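Local coordinates for putative HTH-type transcriptional regulator PH0061 (Pyrococcus horikoshii, PDB 2DBB), which probably binds DNA in a sequence-specific manner as a helix-turn-helix transcriptional regulator of the AsnC family, at the interface of chains A and B. Residues are numbered along the deposited sequence; one frame, centred on the assembly and turned at random. Chains: chain A/B, Putative HTH-type transcriptional regulator PH0061.

Contact 1: the interface of chains A and B. Residues chain A 54, 95-98; chain B 147-150.
A:Ser97 and A:Val98 pair antiparallel with B:Phe148 and B:Lys147, strand 95-102 of chain A lying edge to edge with strand 144-148 of chain B. A:Val98 and B:Lys147 exchange backbone hydrogen bonds, the amide N of A:Val98 giving one to B:Lys147 O at 2.9 Å and B:Lys147 N returning one to A:Val98 O. Further along, B:Glu149 N donates to A:Lys96 O at 2.6 Å. The side chain of B:Lys147 leaves with CG anti to the backbone N (chi1 -171°) and stays extended; this carries it alongside the neighbouring strand, its CB against A:Val98 CG2, until its ammonium NZ bonds A:Val95 O at 2.9 Å. That lysine thus adds a side-chain bond beyond the paired residues. A:Lys96, bent at chi2 (-68°) and chi3 (81°), crosses B:Glu149 obliquely and brings NZ to 3.6 Å from the carboxylate OE1, a long salt bridge. A:Ser97 CB touches the ring of B:Phe148 at CD1 (3.9 Å). At the margin, the guanidinium of A:Arg54 turns its edge towards B:Phe148 O, 3.5 Å from NH1. The site sits where strand 95-102 of one subunit pairs with the C-terminal end of the other, with A:Arg54 reaching in from strand 53-60.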
# COMPACT_ATOMS: atom_id res chain seq x y z
N ARG A 54 -12.09 -4.53 2.26
CA ARG A 54 -12.13 -5.08 0.92
C ARG A 54 -11.29 -6.33 0.79
O ARG A 54 -11.52 -7.16 -0.09
CB ARG A 54 -11.61 -4.07 -0.11
CG ARG A 54 -12.24 -2.68 -0.04
CD ARG A 54 -12.30 -2.06 -1.43
NE ARG A 54 -11.13 -2.39 -2.25
CZ ARG A 54 -9.90 -1.93 -2.04
NH1 ARG A 54 -8.91 -2.29 -2.84
NH2 ARG A 54 -9.68 -1.08 -1.04
N VAL A 95 0.25 -3.19 -12.37
CA VAL A 95 -0.13 -1.89 -11.85
C VAL A 95 -0.77 -2.23 -10.50
O VAL A 95 -1.79 -2.91 -10.45
CB VAL A 95 -1.14 -1.17 -12.76
CG1 VAL A 95 -1.77 0.01 -12.02
CG2 VAL A 95 -0.44 -0.66 -14.00
N LYS A 96 -0.15 -1.78 -9.41
CA LYS A 96 -0.61 -2.09 -8.07
C LYS A 96 -1.60 -1.11 -7.46
O LYS A 96 -2.41 -1.49 -6.63
CB LYS A 96 0.58 -2.26 -7.12
CG LYS A 96 1.63 -3.27 -7.58
CD LYS A 96 1.15 -4.71 -7.55
CE LYS A 96 0.33 -5.06 -8.78
NZ LYS A 96 0.20 -6.52 -8.98
N SER A 97 -1.50 0.15 -7.85
CA SER A 97 -2.43 1.15 -7.34
C SER A 97 -2.53 2.29 -8.32
O SER A 97 -1.57 2.64 -9.01
CB SER A 97 -2.00 1.68 -5.97
OG SER A 97 -0.86 2.51 -6.07
N VAL A 98 -3.72 2.86 -8.39
CA VAL A 98 -3.99 3.97 -9.28
C VAL A 98 -4.83 4.93 -8.47
O VAL A 98 -5.83 4.54 -7.87
CB VAL A 98 -4.78 3.52 -10.52
CG1 VAL A 98 -5.09 4.72 -11.40
CG2 VAL A 98 -3.99 2.48 -11.28
N LYS B 147 -7.48 1.78 -7.77
CA LYS B 147 -6.92 0.45 -7.63
C LYS B 147 -5.93 0.50 -6.49
O LYS B 147 -5.22 1.49 -6.33
CB LYS B 147 -6.21 0.03 -8.91
CG LYS B 147 -5.79 -1.43 -8.92
CD LYS B 147 -5.22 -1.82 -10.27
CE LYS B 147 -4.88 -3.30 -10.32
NZ LYS B 147 -4.32 -3.66 -11.66
N PHE B 148 -5.89 -0.55 -5.67
CA PHE B 148 -4.95 -0.58 -4.56
C PHE B 148 -4.62 -2.01 -4.12
O PHE B 148 -5.44 -2.67 -3.49
CB PHE B 148 -5.51 0.20 -3.38
CG PHE B 148 -4.46 0.69 -2.44
CD1 PHE B 148 -3.91 1.96 -2.60
CD2 PHE B 148 -4.00 -0.11 -1.40
CE1 PHE B 148 -2.91 2.42 -1.75
CE2 PHE B 148 -3.00 0.34 -0.54
CZ PHE B 148 -2.45 1.60 -0.71
N GLU B 149 -3.42 -2.46 -4.45
CA GLU B 149 -2.95 -3.79 -4.07
C GLU B 149 -1.51 -3.65 -3.63
O GLU B 149 -0.87 -2.64 -3.92
CB GLU B 149 -2.97 -4.76 -5.25
CG GLU B 149 -4.26 -4.86 -6.03
CD GLU B 149 -4.17 -5.93 -7.10
OE1 GLU B 149 -3.14 -5.97 -7.82
OE2 GLU B 149 -5.13 -6.73 -7.24
N ILE B 150 -0.99 -4.66 -2.94
CA ILE B 150 0.39 -4.62 -2.50
C ILE B 150 1.26 -5.35 -3.53
O ILE B 150 2.31 -4.85 -3.93
CB ILE B 150 0.56 -5.26 -1.11
CG1 ILE B 150 -0.43 -4.63 -0.13
CG2 ILE B 150 1.98 -5.08 -0.61
CD1 ILE B 150 -0.41 -3.11 -0.15

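Contact 2: the interface of chains A and B. Residues chain A 63-64, 66, 115; chain B 4-5.
One face of the B:Arg5 guanidinium is turned to A:Gly66, whose CA stands 3.8 Å above the plane and towards the rim, while the backbone N of A:Lys115 lies in plane at an edge. CG of this arginine is anti to its backbone N (chi1 170°), and the chain first runs out past the glycine, CB and CG both near A:Gly66 CA, before it bends at chi3. The glycine brings no side chain to this surface, and A:Gly66 CA comes to 3.4 Å from B:Arg5 CA. NH1 also lies near A:Gly66 O, but its N-H points away and no hydrogen bond is made. Both B:Met4 and B:Arg5 are poorly ordered, so the details of their placement are tentative.

The polar link is made by A:Lys115. Its chain, bent at chi3 (76°), passes CD and CE by the carbonyl of B:Met4 and sets the ammonium NZ 2.8 Å from B:Met4 O. This bond lies in the carbonyl plane on a lone pair, with a C=O...N angle of 133°. The same NZ forms a salt bridge within chain A to the carboxylate OD1 of A:Asp63 at 2.5 Å, met from above the carboxylate plane. A:Asp63 is therefore a second-shell partner that helps to position the lysine, and its negative charge probably offsets that of the ammonium. B:Met4 also lays its CB near NZ, 3.7 Å away, the two side chains crossing at a slant.

The contact lodges the first modelled residues of chain B against the 3-10 helix 63-65 and the loop after strand 107-114 of chain A, and may help to steady the N-terminal arm just ahead of the DNA-binding helices.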
# COMPACT_ATOMS: atom_id res chain seq x y z
N ASP A 63 11.59 -6.46 -1.95
CA ASP A 63 12.97 -6.71 -2.31
C ASP A 63 13.34 -8.18 -2.20
O ASP A 63 14.02 -8.73 -3.07
CB ASP A 63 13.91 -5.89 -1.43
CG ASP A 63 15.36 -6.08 -1.81
OD1 ASP A 63 15.72 -5.74 -2.95
OD2 ASP A 63 16.13 -6.59 -0.97
N LYS A 64 12.90 -8.83 -1.13
CA LYS A 64 13.20 -10.24 -0.92
C LYS A 64 12.52 -11.16 -1.92
O LYS A 64 12.92 -12.32 -2.07
CB LYS A 64 12.83 -10.65 0.51
CG LYS A 64 13.67 -9.99 1.60
CD LYS A 64 13.26 -10.49 2.97
CE LYS A 64 13.94 -9.73 4.11
NZ LYS A 64 15.42 -9.89 4.06
N GLY A 66 12.34 -10.33 -5.11
CA GLY A 66 12.97 -10.06 -6.39
C GLY A 66 12.33 -8.97 -7.22
O GLY A 66 12.57 -8.88 -8.42
N LYS A 115 13.54 -6.74 -10.55
CA LYS A 115 14.71 -5.91 -10.27
C LYS A 115 15.64 -5.75 -11.47
O LYS A 115 16.39 -4.78 -11.55
CB LYS A 115 15.47 -6.47 -9.07
CG LYS A 115 14.62 -6.49 -7.81
CD LYS A 115 15.26 -7.26 -6.67
CE LYS A 115 16.37 -6.48 -6.02
NZ LYS A 115 16.80 -7.16 -4.76
N MET B 4 17.91 -11.85 -2.20
CA MET B 4 17.57 -10.57 -2.89
C MET B 4 16.60 -10.81 -4.05
O MET B 4 16.25 -9.88 -4.77
CB MET B 4 18.85 -9.91 -3.43
CG MET B 4 19.82 -9.45 -2.35
SD MET B 4 20.51 -10.79 -1.35
CE MET B 4 22.20 -10.87 -1.99
N ARG B 5 16.17 -12.06 -4.22
CA ARG B 5 15.23 -12.40 -5.29
C ARG B 5 14.75 -13.85 -5.28
O ARG B 5 13.64 -14.13 -4.83
CB ARG B 5 15.84 -12.08 -6.66
CG ARG B 5 15.03 -12.62 -7.84
CD ARG B 5 15.49 -12.04 -9.16
NE ARG B 5 14.56 -11.05 -9.69
CZ ARG B 5 13.33 -11.33 -10.10
NH1 ARG B 5 12.54 -10.37 -10.56
NH2 ARG B 5 12.89 -12.58 -10.06

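The centres of contact 1 and contact 2 lie about 20 Å apart and share no residue. On chain A, contact 1 draws on strands 53-60 and 95-102, contact 2 on the 3-10 helix 63-65, A:Gly66 just after it, and A:Lys115 in the loop that follows strand 107-114. Chain B enters them with opposite ends of its sequence, strand 144-148 and the C-terminal residues after it in contact 1 and the N-terminal arm in contact 2. By the two-fold symmetry each has a twin with the chains exchanged. Contact 1 supplies regular strand pairing, contact 2 a looser peripheral hold; together they probably help keep the subunits associated.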